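Local coordinates for anopheles gambiae adenosine kinase (Anopheles gambiae, PDB 3LOO), which catalyses the ATP-dependent phosphorylation of adenosine to AMP, as a member of the pfkB family of carbohydrate kinases, at residues Ile278-Ser283 against Asp317-Gly322; Val286-Ala291 against Val335-Gly340; Leu87-Trp92 against Ile341-Glu346. All coordinates share one frame; numbering follows the deposited sequence.

Contact 1: residues Ile278-Ser283 against Asp317-Gly322. With B4P (bis(adenosine)-5'-tetraphosphate), chain D.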
loop_
_atom_site.group_PDB
_atom_site.type_symbol
_atom_site.label_atom_id
_atom_site.label_comp_id
_atom_site.label_asym_id
_atom_site.label_seq_id
_atom_site.Cartn_x
_atom_site.Cartn_y
_atom_site.Cartn_z
ATOM N N ILE A 278 2.376 -5.968 -11.781
ATOM C CA ILE A 278 0.923 -5.669 -11.998
ATOM C C ILE A 278 0.704 -4.154 -12.018
ATOM O O ILE A 278 1.053 -3.478 -11.045
ATOM C CB ILE A 278 0.028 -6.384 -10.949
ATOM C CG1 ILE A 278 0.121 -7.911 -11.150
ATOM C CG2 ILE A 278 -1.443 -5.950 -11.065
ATOM C CD1 ILE A 278 -0.422 -8.734 -9.967
ATOM N N ILE A 279 0.161 -3.628 -13.114
ATOM C CA ILE A 279 -0.051 -2.184 -13.266
ATOM C C ILE A 279 -1.521 -1.902 -13.422
ATOM O O ILE A 279 -2.149 -2.400 -14.372
ATOM C CB ILE A 279 0.732 -1.619 -14.470
ATOM C CG1 ILE A 279 2.228 -1.926 -14.255
ATOM C CG2 ILE A 279 0.490 -0.088 -14.605
ATOM C CD1 ILE A 279 3.068 -1.715 -15.445
ATOM N N THR A 280 -2.061 -1.140 -12.462
ATOM C CA THR A 280 -3.427 -0.675 -12.498
ATOM C C THR A 280 -3.461 0.630 -13.301
ATOM O O THR A 280 -2.478 1.377 -13.331
ATOM C CB THR A 280 -4.020 -0.473 -11.052
ATOM O OG1 THR A 280 -3.306 0.563 -10.349
ATOM C CG2 THR A 280 -3.943 -1.805 -10.221
ATOM N N GLN A 281 -4.595 0.892 -13.932
ATOM C CA GLN A 281 -4.780 2.052 -14.790
ATOM C C GLN A 281 -6.160 2.689 -14.569
ATOM O O GLN A 281 -6.837 3.012 -15.546
ATOM C CB GLN A 281 -4.764 1.613 -16.259
ATOM C CG GLN A 281 -3.655 0.671 -16.700
ATOM C CD GLN A 281 -3.568 0.592 -18.235
ATOM O OE1 GLN A 281 -4.151 -0.308 -18.884
ATOM N NE2 GLN A 281 -2.894 1.568 -18.816
ATOM N N GLY A 282 -6.591 2.857 -13.319
ATOM C CA GLY A 282 -7.939 3.355 -13.050
ATOM C C GLY A 282 -9.037 2.486 -13.662
ATOM O O GLY A 282 -9.130 1.292 -13.358
ATOM N N SER A 283 -9.869 3.082 -14.528
ATOM C CA SER A 283 -10.971 2.368 -15.180
ATOM C C SER A 283 -10.510 1.524 -16.358
ATOM O O SER A 283 -11.278 0.720 -16.881
ATOM C CB SER A 283 -12.065 3.343 -15.652
ATOM O OG SER A 283 -11.538 4.238 -16.609
ATOM N N ASP A 317 -5.300 0.234 -3.013
ATOM C CA ASP A 317 -5.008 -0.557 -1.813
ATOM C C ASP A 317 -5.927 -1.765 -1.677
ATOM O O ASP A 317 -5.468 -2.851 -1.309
ATOM C CB ASP A 317 -5.012 0.294 -0.528
ATOM C CG ASP A 317 -4.043 1.523 -0.612
ATOM O OD1 ASP A 317 -3.035 1.481 -1.358
ATOM O OD2 ASP A 317 -4.304 2.529 0.095
ATOM N N ALA A 318 -7.207 -1.548 -2.010
ATOM C CA ALA A 318 -8.232 -2.563 -2.022
ATOM C C ALA A 318 -8.014 -3.587 -3.108
ATOM O O ALA A 318 -8.334 -4.781 -2.913
ATOM C CB ALA A 318 -9.652 -1.879 -2.257
ATOM N N PHE A 319 -7.512 -3.119 -4.255
ATOM C CA PHE A 319 -7.124 -4.028 -5.325
ATOM C C PHE A 319 -6.088 -5.009 -4.779
ATOM O O PHE A 319 -6.225 -6.220 -4.957
ATOM C CB PHE A 319 -6.534 -3.303 -6.528
ATOM C CG PHE A 319 -5.976 -4.244 -7.551
ATOM C CD1 PHE A 319 -6.807 -4.816 -8.528
ATOM C CD2 PHE A 319 -4.638 -4.620 -7.496
ATOM C CE1 PHE A 319 -6.306 -5.735 -9.446
ATOM C CE2 PHE A 319 -4.124 -5.555 -8.411
ATOM C CZ PHE A 319 -4.946 -6.113 -9.381
ATOM N N VAL A 320 -5.072 -4.496 -4.111
ATOM C CA VAL A 320 -4.034 -5.381 -3.522
ATOM C C VAL A 320 -4.597 -6.303 -2.424
ATOM O O VAL A 320 -4.278 -7.484 -2.398
ATOM C CB VAL A 320 -2.797 -4.612 -3.007
ATOM C CG1 VAL A 320 -1.809 -5.575 -2.248
ATOM C CG2 VAL A 320 -2.031 -3.979 -4.189
ATOM N N GLY A 321 -5.429 -5.773 -1.531
ATOM C CA GLY A 321 -6.092 -6.645 -0.534
ATOM C C GLY A 321 -6.841 -7.829 -1.173
ATOM O O GLY A 321 -6.743 -8.932 -0.683
ATOM N N GLY A 322 -7.593 -7.588 -2.247
ATOM C CA GLY A 322 -8.345 -8.640 -2.952
ATOM C C GLY A 322 -7.386 -9.678 -3.527
ATOM O O GLY A 322 -7.604 -10.887 -3.404
HETATM P PA B4P D . -5.447 6.655 -3.171
HETATM O O1A B4P D . -6.927 6.863 -2.890
HETATM O O2A B4P D . -4.644 7.863 -3.650
HETATM O O3A B4P D . -5.384 5.633 -4.408
HETATM P PB B4P D . -4.614 4.241 -4.299
HETATM O O1B B4P D . -5.335 3.276 -3.355
HETATM O O2B B4P D . -3.108 4.411 -4.196
HETATM O O3B B4P D . -5.158 3.989 -5.850
HETATM P PG B4P D . -4.280 3.752 -7.180
HETATM O O1G B4P D . -4.044 5.016 -7.934
HETATM O O2G B4P D . -3.027 3.018 -6.745
HETATM O O3G B4P D . -5.165 2.749 -8.060
HETATM P PD B4P D . -5.973 2.979 -9.437
HETATM O O1D B4P D . -6.587 4.329 -9.390
HETATM O O2D B4P D . -5.179 2.546 -10.637
HETATM O O5E B4P D . -4.724 5.937 -1.905
HETATM C C5E B4P D . -5.155 6.492 -0.682
HETATM C C4E B4P D . -4.396 6.011 0.521
HETATM O O4E B4P D . -2.996 6.281 0.444
HETATM C C3E B4P D . -4.868 6.806 1.708
HETATM O O3E B4P D . -5.719 5.904 2.443
HETATM C C2E B4P D . -3.604 7.120 2.501
HETATM O O2E B4P D . -3.660 6.777 3.892
HETATM C C1E B4P D . -2.501 6.346 1.755
HETATM N N9A B4P D . -1.243 7.115 1.789
HETATM C C8A B4P D . -0.969 8.319 1.207
HETATM N N7A B4P D . 0.319 8.652 1.514
HETATM C C5A B4P D . 0.850 7.683 2.317
HETATM C C6A B4P D . 2.096 7.467 2.928
HETATM N N6A B4P D . 3.133 8.357 2.846
HETATM N N1A B4P D . 2.271 6.353 3.684
HETATM C C2A B4P D . 1.288 5.427 3.811
HETATM N N3A B4P D . 0.093 5.605 3.224
HETATM C C4A B4P D . -0.143 6.711 2.470
HETATM O O5F B4P D . -7.159 1.932 -9.180
HETATM C C5F B4P D . -6.911 0.612 -8.708
HETATM C C4F B4P D . -8.152 -0.210 -9.053
HETATM O O4F B4P D . -9.365 0.452 -8.652
HETATM C C3F B4P D . -8.318 -0.341 -10.557
HETATM O O3F B4P D . -7.458 -1.363 -11.045
HETATM C C2F B4P D . -9.793 -0.666 -10.690
HETATM O O2F B4P D . -10.023 -2.071 -10.465
HETATM C C1F B4P D . -10.427 0.191 -9.578
HETATM N N9B B4P D . -10.847 1.488 -10.198
HETATM C C8B B4P D . -10.184 2.658 -10.112
HETATM N N7B B4P D . -10.827 3.633 -10.799
HETATM C C5B B4P D . -11.936 3.100 -11.353
HETATM C C6B B4P D . -12.967 3.570 -12.162
HETATM N N6B B4P D . -12.968 4.874 -12.539
HETATM N N1B B4P D . -13.970 2.721 -12.546
HETATM C C2B B4P D . -13.974 1.418 -12.169
HETATM N N3B B4P D . -12.984 0.899 -11.389
HETATM C C4B B4P D . -11.945 1.682 -10.960
#

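Contact 2: residues Val286-Ala291 against Val335-Gly340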
loop_
_atom_site.group_PDB
_atom_site.type_symbol
_atom_site.label_atom_id
_atom_site.label_comp_id
_atom_site.label_asym_id
_atom_site.label_seq_id
_atom_site.Cartn_x
_atom_site.Cartn_y
_atom_site.Cartn_z
ATOM N N VAL A 286 -6.409 -3.716 -15.923
ATOM C CA VAL A 286 -5.247 -4.046 -15.117
ATOM C C VAL A 286 -4.292 -4.866 -16.002
ATOM O O VAL A 286 -4.734 -5.785 -16.715
ATOM C CB VAL A 286 -5.645 -4.845 -13.853
ATOM C CG1 VAL A 286 -4.404 -5.216 -13.075
ATOM C CG2 VAL A 286 -6.593 -4.014 -12.966
ATOM N N LEU A 287 -2.993 -4.555 -15.953
ATOM C CA LEU A 287 -2.010 -5.246 -16.778
ATOM C C LEU A 287 -1.148 -6.177 -15.941
ATOM O O LEU A 287 -0.648 -5.784 -14.887
ATOM C CB LEU A 287 -1.090 -4.262 -17.517
ATOM C CG LEU A 287 -1.721 -3.054 -18.195
ATOM C CD1 LEU A 287 -0.598 -2.098 -18.617
ATOM C CD2 LEU A 287 -2.622 -3.503 -19.387
ATOM N N LEU A 288 -0.992 -7.410 -16.422
ATOM C CA LEU A 288 -0.160 -8.419 -15.779
ATOM C C LEU A 288 1.028 -8.714 -16.668
ATOM O O LEU A 288 0.864 -9.131 -17.840
ATOM C CB LEU A 288 -0.949 -9.732 -15.531
ATOM C CG LEU A 288 -0.122 -11.000 -15.214
ATOM C CD1 LEU A 288 0.678 -10.841 -13.935
ATOM C CD2 LEU A 288 -1.043 -12.243 -15.123
ATOM N N ILE A 289 2.216 -8.541 -16.108
ATOM C CA ILE A 289 3.443 -8.875 -16.797
ATOM C C ILE A 289 4.198 -9.929 -16.001
ATOM O O ILE A 289 4.437 -9.739 -14.801
ATOM C CB ILE A 289 4.364 -7.620 -16.991
ATOM C CG1 ILE A 289 3.599 -6.454 -17.649
ATOM C CG2 ILE A 289 5.616 -7.989 -17.815
ATOM C CD1 ILE A 289 3.052 -5.380 -16.669
ATOM N N GLU A 290 4.563 -11.032 -16.662
ATOM C CA GLU A 290 5.377 -12.062 -16.051
ATOM C C GLU A 290 6.712 -12.137 -16.733
ATOM O O GLU A 290 6.780 -12.174 -17.959
ATOM C CB GLU A 290 4.720 -13.459 -16.144
ATOM C CG GLU A 290 5.546 -14.529 -15.364
ATOM C CD GLU A 290 4.995 -15.954 -15.484
ATOM O OE1 GLU A 290 4.989 -16.526 -16.606
ATOM O OE2 GLU A 290 4.592 -16.505 -14.442
ATOM N N ALA A 291 7.772 -12.217 -15.943
ATOM C CA ALA A 291 9.093 -12.398 -16.510
ATOM C C ALA A 291 9.091 -13.652 -17.401
ATOM O O ALA A 291 8.380 -14.636 -17.119
ATOM C CB ALA A 291 10.114 -12.526 -15.413
ATOM N N VAL A 335 -7.191 -15.353 -10.965
ATOM C CA VAL A 335 -8.189 -15.253 -9.911
ATOM C C VAL A 335 -7.773 -14.179 -8.874
ATOM O O VAL A 335 -8.609 -13.475 -8.350
ATOM C CB VAL A 335 -8.419 -16.641 -9.218
ATOM C CG1 VAL A 335 -9.327 -16.513 -7.952
ATOM C CG2 VAL A 335 -9.024 -17.637 -10.248
ATOM N N CYS A 336 -6.492 -14.096 -8.556
ATOM C CA CYS A 336 -6.026 -13.058 -7.609
ATOM C C CYS A 336 -6.364 -11.683 -8.135
ATOM O O CYS A 336 -6.865 -10.850 -7.394
ATOM C CB CYS A 336 -4.534 -13.191 -7.349
ATOM S SG CYS A 336 -4.159 -14.756 -6.528
ATOM N N ILE A 337 -6.133 -11.471 -9.428
ATOM C CA ILE A 337 -6.369 -10.150 -10.033
ATOM C C ILE A 337 -7.865 -9.824 -10.142
ATOM O O ILE A 337 -8.279 -8.680 -9.886
ATOM C CB ILE A 337 -5.644 -10.007 -11.386
ATOM C CG1 ILE A 337 -4.128 -9.982 -11.131
ATOM C CG2 ILE A 337 -6.179 -8.739 -12.210
ATOM C CD1 ILE A 337 -3.254 -10.149 -12.381
ATOM N N LYS A 338 -8.670 -10.820 -10.533
ATOM C CA LYS A 338 -10.135 -10.613 -10.622
ATOM C C LYS A 338 -10.706 -10.285 -9.238
ATOM O O LYS A 338 -11.545 -9.400 -9.106
ATOM C CB LYS A 338 -10.840 -11.833 -11.236
ATOM C CG LYS A 338 -10.557 -12.045 -12.721
ATOM C CD LYS A 338 -10.916 -13.465 -13.175
ATOM C CE LYS A 338 -11.066 -13.529 -14.687
ATOM N NZ LYS A 338 -10.990 -14.944 -15.187
ATOM N N CYS A 339 -10.245 -10.965 -8.193
ATOM C CA CYS A 339 -10.678 -10.579 -6.842
ATOM C C CYS A 339 -10.261 -9.144 -6.484
ATOM O O CYS A 339 -11.018 -8.418 -5.842
ATOM C CB CYS A 339 -10.178 -11.566 -5.791
ATOM S SG CYS A 339 -10.852 -11.244 -4.132
ATOM N N GLY A 340 -9.049 -8.749 -6.895
ATOM C CA GLY A 340 -8.553 -7.374 -6.716
ATOM C C GLY A 340 -9.475 -6.359 -7.363
ATOM O O GLY A 340 -9.858 -5.360 -6.754
#

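Contact 3: residues Leu87-Trp92 against Ile341-Glu346. With B4P (bis(adenosine)-5'-tetraphosphate), chain D.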
loop_
_atom_site.group_PDB
_atom_site.type_symbol
_atom_site.label_atom_id
_atom_site.label_comp_id
_atom_site.label_asym_id
_atom_site.label_seq_id
_atom_site.Cartn_x
_atom_site.Cartn_y
_atom_site.Cartn_z
ATOM N N LEU A 87 -4.367 -4.871 3.983
ATOM C CA LEU A 87 -4.564 -5.970 4.933
ATOM C C LEU A 87 -6.005 -6.018 5.511
ATOM O O LEU A 87 -6.555 -7.112 5.720
ATOM C CB LEU A 87 -3.488 -5.931 6.025
ATOM C CG LEU A 87 -2.244 -6.736 5.689
ATOM C CD1 LEU A 87 -1.548 -6.352 4.395
ATOM C CD2 LEU A 87 -1.242 -6.680 6.888
ATOM N N ARG A 88 -6.634 -4.853 5.696
ATOM C CA ARG A 88 -8.025 -4.800 6.156
ATOM C C ARG A 88 -8.979 -5.368 5.084
ATOM O O ARG A 88 -9.856 -6.181 5.408
ATOM C CB ARG A 88 -8.424 -3.374 6.599
ATOM C CG ARG A 88 -7.700 -2.864 7.892
ATOM C CD ARG A 88 -8.032 -1.368 8.190
ATOM N NE ARG A 88 -9.493 -1.209 8.133
ATOM C CZ ARG A 88 -10.152 -0.172 7.626
ATOM N NH1 ARG A 88 -9.516 0.883 7.120
ATOM N NH2 ARG A 88 -11.480 -0.196 7.629
ATOM N N VAL A 89 -8.772 -4.979 3.823
ATOM C CA VAL A 89 -9.538 -5.552 2.708
ATOM C C VAL A 89 -9.316 -7.066 2.575
ATOM O O VAL A 89 -10.286 -7.813 2.475
ATOM C CB VAL A 89 -9.319 -4.762 1.353
ATOM C CG1 VAL A 89 -9.999 -5.477 0.109
ATOM C CG2 VAL A 89 -9.780 -3.295 1.514
ATOM N N ALA A 90 -8.054 -7.517 2.583
ATOM C CA ALA A 90 -7.754 -8.937 2.597
ATOM C C ALA A 90 -8.425 -9.739 3.750
ATOM O O ALA A 90 -8.925 -10.848 3.532
ATOM C CB ALA A 90 -6.227 -9.169 2.615
ATOM N N GLN A 91 -8.395 -9.206 4.967
ATOM C CA GLN A 91 -9.073 -9.827 6.098
ATOM C C GLN A 91 -10.611 -9.872 5.939
ATOM O O GLN A 91 -11.276 -10.881 6.290
ATOM C CB GLN A 91 -8.676 -9.091 7.376
ATOM C CG GLN A 91 -7.353 -9.562 7.915
ATOM C CD GLN A 91 -7.401 -11.019 8.432
ATOM O OE1 GLN A 91 -8.474 -11.609 8.634
ATOM N NE2 GLN A 91 -6.245 -11.572 8.670
ATOM N N TRP A 92 -11.163 -8.803 5.388
ATOM C CA TRP A 92 -12.600 -8.726 5.208
ATOM C C TRP A 92 -13.029 -9.853 4.273
ATOM O O TRP A 92 -13.985 -10.592 4.557
ATOM C CB TRP A 92 -13.016 -7.354 4.680
ATOM C CG TRP A 92 -14.452 -7.352 4.233
ATOM C CD1 TRP A 92 -15.571 -7.517 5.028
ATOM C CD2 TRP A 92 -14.930 -7.199 2.903
ATOM N NE1 TRP A 92 -16.714 -7.470 4.260
ATOM C CE2 TRP A 92 -16.350 -7.279 2.952
ATOM C CE3 TRP A 92 -14.306 -7.000 1.666
ATOM C CZ2 TRP A 92 -17.148 -7.182 1.806
ATOM C CZ3 TRP A 92 -15.111 -6.888 0.521
ATOM C CH2 TRP A 92 -16.518 -6.982 0.610
ATOM N N ILE A 341 -9.853 -6.621 -8.605
ATOM C CA ILE A 341 -10.728 -5.702 -9.320
ATOM C C ILE A 341 -12.100 -5.655 -8.680
ATOM O O ILE A 341 -12.678 -4.595 -8.537
ATOM C CB ILE A 341 -10.858 -6.072 -10.819
ATOM C CG1 ILE A 341 -9.497 -5.894 -11.507
ATOM C CG2 ILE A 341 -11.946 -5.181 -11.492
ATOM C CD1 ILE A 341 -9.391 -6.597 -12.861
ATOM N N TRP A 342 -12.609 -6.813 -8.277
ATOM C CA TRP A 342 -13.901 -6.902 -7.587
ATOM C C TRP A 342 -13.890 -6.093 -6.275
ATOM O O TRP A 342 -14.824 -5.332 -5.991
ATOM C CB TRP A 342 -14.255 -8.378 -7.323
ATOM C CG TRP A 342 -15.424 -8.552 -6.420
ATOM C CD1 TRP A 342 -16.757 -8.550 -6.781
ATOM C CD2 TRP A 342 -15.392 -8.736 -4.998
ATOM N NE1 TRP A 342 -17.538 -8.733 -5.669
ATOM C CE2 TRP A 342 -16.731 -8.854 -4.562
ATOM C CE3 TRP A 342 -14.357 -8.815 -4.048
ATOM C CZ2 TRP A 342 -17.072 -9.035 -3.207
ATOM C CZ3 TRP A 342 -14.688 -9.001 -2.710
ATOM C CH2 TRP A 342 -16.043 -9.102 -2.301
ATOM N N ALA A 343 -12.807 -6.225 -5.513
ATOM C CA ALA A 343 -12.701 -5.577 -4.202
ATOM C C ALA A 343 -12.601 -4.071 -4.322
ATOM O O ALA A 343 -13.245 -3.327 -3.564
ATOM C CB ALA A 343 -11.498 -6.124 -3.426
ATOM N N ALA A 344 -11.777 -3.615 -5.261
ATOM C CA ALA A 344 -11.671 -2.197 -5.536
ATOM C C ALA A 344 -13.053 -1.623 -5.890
ATOM O O ALA A 344 -13.447 -0.580 -5.382
ATOM C CB ALA A 344 -10.693 -1.964 -6.651
ATOM N N ARG A 345 -13.803 -2.334 -6.723
ATOM C CA ARG A 345 -15.116 -1.850 -7.148
ATOM C C ARG A 345 -16.156 -1.806 -6.002
ATOM O O ARG A 345 -16.969 -0.877 -5.948
ATOM C CB ARG A 345 -15.607 -2.628 -8.379
ATOM C CG ARG A 345 -14.667 -2.436 -9.622
ATOM C CD ARG A 345 -15.223 -3.035 -10.958
ATOM N NE ARG A 345 -16.498 -2.422 -11.349
ATOM C CZ ARG A 345 -17.702 -2.905 -11.023
ATOM N NH1 ARG A 345 -17.810 -4.018 -10.308
ATOM N NH2 ARG A 345 -18.804 -2.278 -11.420
ATOM N N GLU A 346 -16.094 -2.784 -5.084
ATOM C CA GLU A 346 -16.879 -2.764 -3.828
ATOM C C GLU A 346 -16.562 -1.555 -2.946
ATOM O O GLU A 346 -17.477 -0.871 -2.458
ATOM C CB GLU A 346 -16.641 -4.032 -3.003
ATOM C CG GLU A 346 -17.165 -5.326 -3.593
ATOM C CD GLU A 346 -18.645 -5.307 -3.857
ATOM O OE1 GLU A 346 -19.404 -4.776 -3.030
ATOM O OE2 GLU A 346 -19.043 -5.831 -4.914
HETATM P PA B4P D . -5.447 6.655 -3.171
HETATM O O1A B4P D . -6.927 6.863 -2.890
HETATM O O2A B4P D . -4.644 7.863 -3.650
HETATM O O3A B4P D . -5.384 5.633 -4.408
HETATM P PB B4P D . -4.614 4.241 -4.299
HETATM O O1B B4P D . -5.335 3.276 -3.355
HETATM O O2B B4P D . -3.108 4.411 -4.196
HETATM O O3B B4P D . -5.158 3.989 -5.850
HETATM P PG B4P D . -4.280 3.752 -7.180
HETATM O O1G B4P D . -4.044 5.016 -7.934
HETATM O O2G B4P D . -3.027 3.018 -6.745
HETATM O O3G B4P D . -5.165 2.749 -8.060
HETATM P PD B4P D . -5.973 2.979 -9.437
HETATM O O1D B4P D . -6.587 4.329 -9.390
HETATM O O2D B4P D . -5.179 2.546 -10.637
HETATM O O5E B4P D . -4.724 5.937 -1.905
HETATM C C5E B4P D . -5.155 6.492 -0.682
HETATM C C4E B4P D . -4.396 6.011 0.521
HETATM O O4E B4P D . -2.996 6.281 0.444
HETATM C C3E B4P D . -4.868 6.806 1.708
HETATM O O3E B4P D . -5.719 5.904 2.443
HETATM C C2E B4P D . -3.604 7.120 2.501
HETATM O O2E B4P D . -3.660 6.777 3.892
HETATM C C1E B4P D . -2.501 6.346 1.755
HETATM N N9A B4P D . -1.243 7.115 1.789
HETATM C C8A B4P D . -0.969 8.319 1.207
HETATM N N7A B4P D . 0.319 8.652 1.514
HETATM C C5A B4P D . 0.850 7.683 2.317
HETATM C C6A B4P D . 2.096 7.467 2.928
HETATM N N6A B4P D . 3.133 8.357 2.846
HETATM N N1A B4P D . 2.271 6.353 3.684
HETATM C C2A B4P D . 1.288 5.427 3.811
HETATM N N3A B4P D . 0.093 5.605 3.224
HETATM C C4A B4P D . -0.143 6.711 2.470
HETATM O O5F B4P D . -7.159 1.932 -9.180
HETATM C C5F B4P D . -6.911 0.612 -8.708
HETATM C C4F B4P D . -8.152 -0.210 -9.053
HETATM O O4F B4P D . -9.365 0.452 -8.652
HETATM C C3F B4P D . -8.318 -0.341 -10.557
HETATM O O3F B4P D . -7.458 -1.363 -11.045
HETATM C C2F B4P D . -9.793 -0.666 -10.690
HETATM O O2F B4P D . -10.023 -2.071 -10.465
HETATM C C1F B4P D . -10.427 0.191 -9.578
HETATM N N9B B4P D . -10.847 1.488 -10.198
HETATM C C8B B4P D . -10.184 2.658 -10.112
HETATM N N7B B4P D . -10.827 3.633 -10.799
HETATM C C5B B4P D . -11.936 3.100 -11.353
HETATM C C6B B4P D . -12.967 3.570 -12.162
HETATM N N6B B4P D . -12.968 4.874 -12.539
HETATM N N1B B4P D . -13.970 2.721 -12.546
HETATM C C2B B4P D . -13.974 1.418 -12.169
HETATM N N3B B4P D . -12.984 0.899 -11.389
HETATM C C4B B4P D . -11.945 1.682 -10.960
#

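Contact 1: residues Ile278-Ser283 against Asp317-Gly322
In the nucleotide pocket of this ribokinase-like fold, strand residues I278 and T280 pack against F319 on the helix that starts beside the phosphates. With chi1 at 173°, CG of F319 points away from the backbone N and the flat phenyl ring projects to the strand. Over one face of the ring sits the T280 methyl, a CH-pi contact with CG2 4.1 Å from the F319 ring centroid and 15° off the ring normal. I278 comes in obliquely instead, its CG2 reaching F319 CE2 at 3.8 Å. A beta-branched threonine suits its place because its two branches serve different partners: while the methyl lies on the ring, the hydroxyl turns to the bis(adenosine)-5'-tetraphosphate. There T280 OG1 gives a hydrogen bond to O2D of the ligand at 2.7 Å, and the backbone N of G282 grips the same oxygen at 3.0 Å, so two donors fix it. G282 has a positive phi, which glycine accepts easily. S283 lies next to the adenine amino group, with CB near N6B. On the helix side, D317 belongs to the family's GAGD signature, and its carboxylate is held by S82 and N85. Backbone N-H groups at this helix start bind the ligand, consistent with the anion hole of pfkB kinases: G314 N is one, and D317 N donates to O1B of the tetraphosphate at 3.1 Å.

Contact 2: residues Val286-Ala291 against Val335-Gly340
V286 and L288, two residues apart on one strand and so facing the same way, both pack on I337 of the helix 333-350. The contact across the segments is wholly apolar. I337 meets its two partners with different branches: CG2 approaches CG1 of V286 at 4.0 Å, while the longer branch, extended at chi2 167°, carries CD1 to L288 CB at 3.9 Å. The same CD1 also comes up to CD2 of L288, so one methyl touches both the base and the end of the leucine. A branched isoleucine fits here because a single residue can span two strand positions, which offer purely aliphatic surface: a methyl of V286 and the CB and CD2 of L288. The second methyl of V286, CG2, lies close to the ribose oxygen O3F of the bound bis(adenosine)-5'-tetraphosphate, lining the pocket. The backbones carry the regular hydrogen bonding: the helix keeps its own pattern, as in C339 N to V335 O, while the strand pairs with its sheet neighbours. Those neighbours are the strands 276-281 and 297-299, whose I278 and F299 also touch this cluster, and F319 of the helix 315-328 closes in beside V286.

Contact 3: residues Leu87-Trp92 against Ile341-Glu346
This is helix-helix packing in the ribokinase-like fold, where V89 and W92 of the helix 82-94 meet A343 and W342 of the helix 333-350 near the C-terminal end of the chain. The backbones come closest at V89 and A343, whose CA atoms are 7.6 Å apart. The small alanine suits this close approach, its lone methyl CB touching CG1 of V89 at 3.9 Å; that valine branch extends toward the neighbouring helix. W92, about a turn on from V89, meets W342, the residue just before A343, through the six-membered rings of the two indoles. The planes are within 1° of parallel, yet the rings are not stacked: the centroids of the W92 and W342 six-membered rings stand 5.7 Å apart, and the rings lie side by side, displaced so far that they do not overlap. The long arms of the side chains cross at about a right angle, and the long, flat indoles reach across to touch at their outer ends. The indole nitrogen of W92 is satisfied, NE1 bonding to the carbonyl of G357, and F355 meets the same indole edge-to-face. E346, one turn beyond W342 on its helix, lays its CG over one face of the W342 indole. The other side of the helix reaches the nucleotide, with A344 CB 3.4 Å from ribose atom O4F of the tetraphosphate ligand, again a place where a small side chain fits. Where the two indoles meet, the approach is CH2 to CH2: the W92 and W342 atoms are 3.6 Å apart.

How the contacts relate
The three contacts meet around the helices 315-328 and 333-350, which follow each other in the chain. Contacts 1 and 2, with centres about 9 Å apart, rest on adjacent antiparallel strands joined by a probable hydrogen bond from L287 N to I279 O (2.8 Å). F319 of contact 1 lies against the backbone of contact 2, its CD1 3.3 Å from C of G340. The centres of contacts 1 and 3 are about 10 Å apart, and A318 O lies 3.5 Å from A343 CB. Contacts 2 and 3 share helix 333-350 and touch at V286 CG2 and I341 CG1. All three reach the tetraphosphate: contact 1 its phosphates, a ribose and an adenine; contacts 2 and 3 that same ribose.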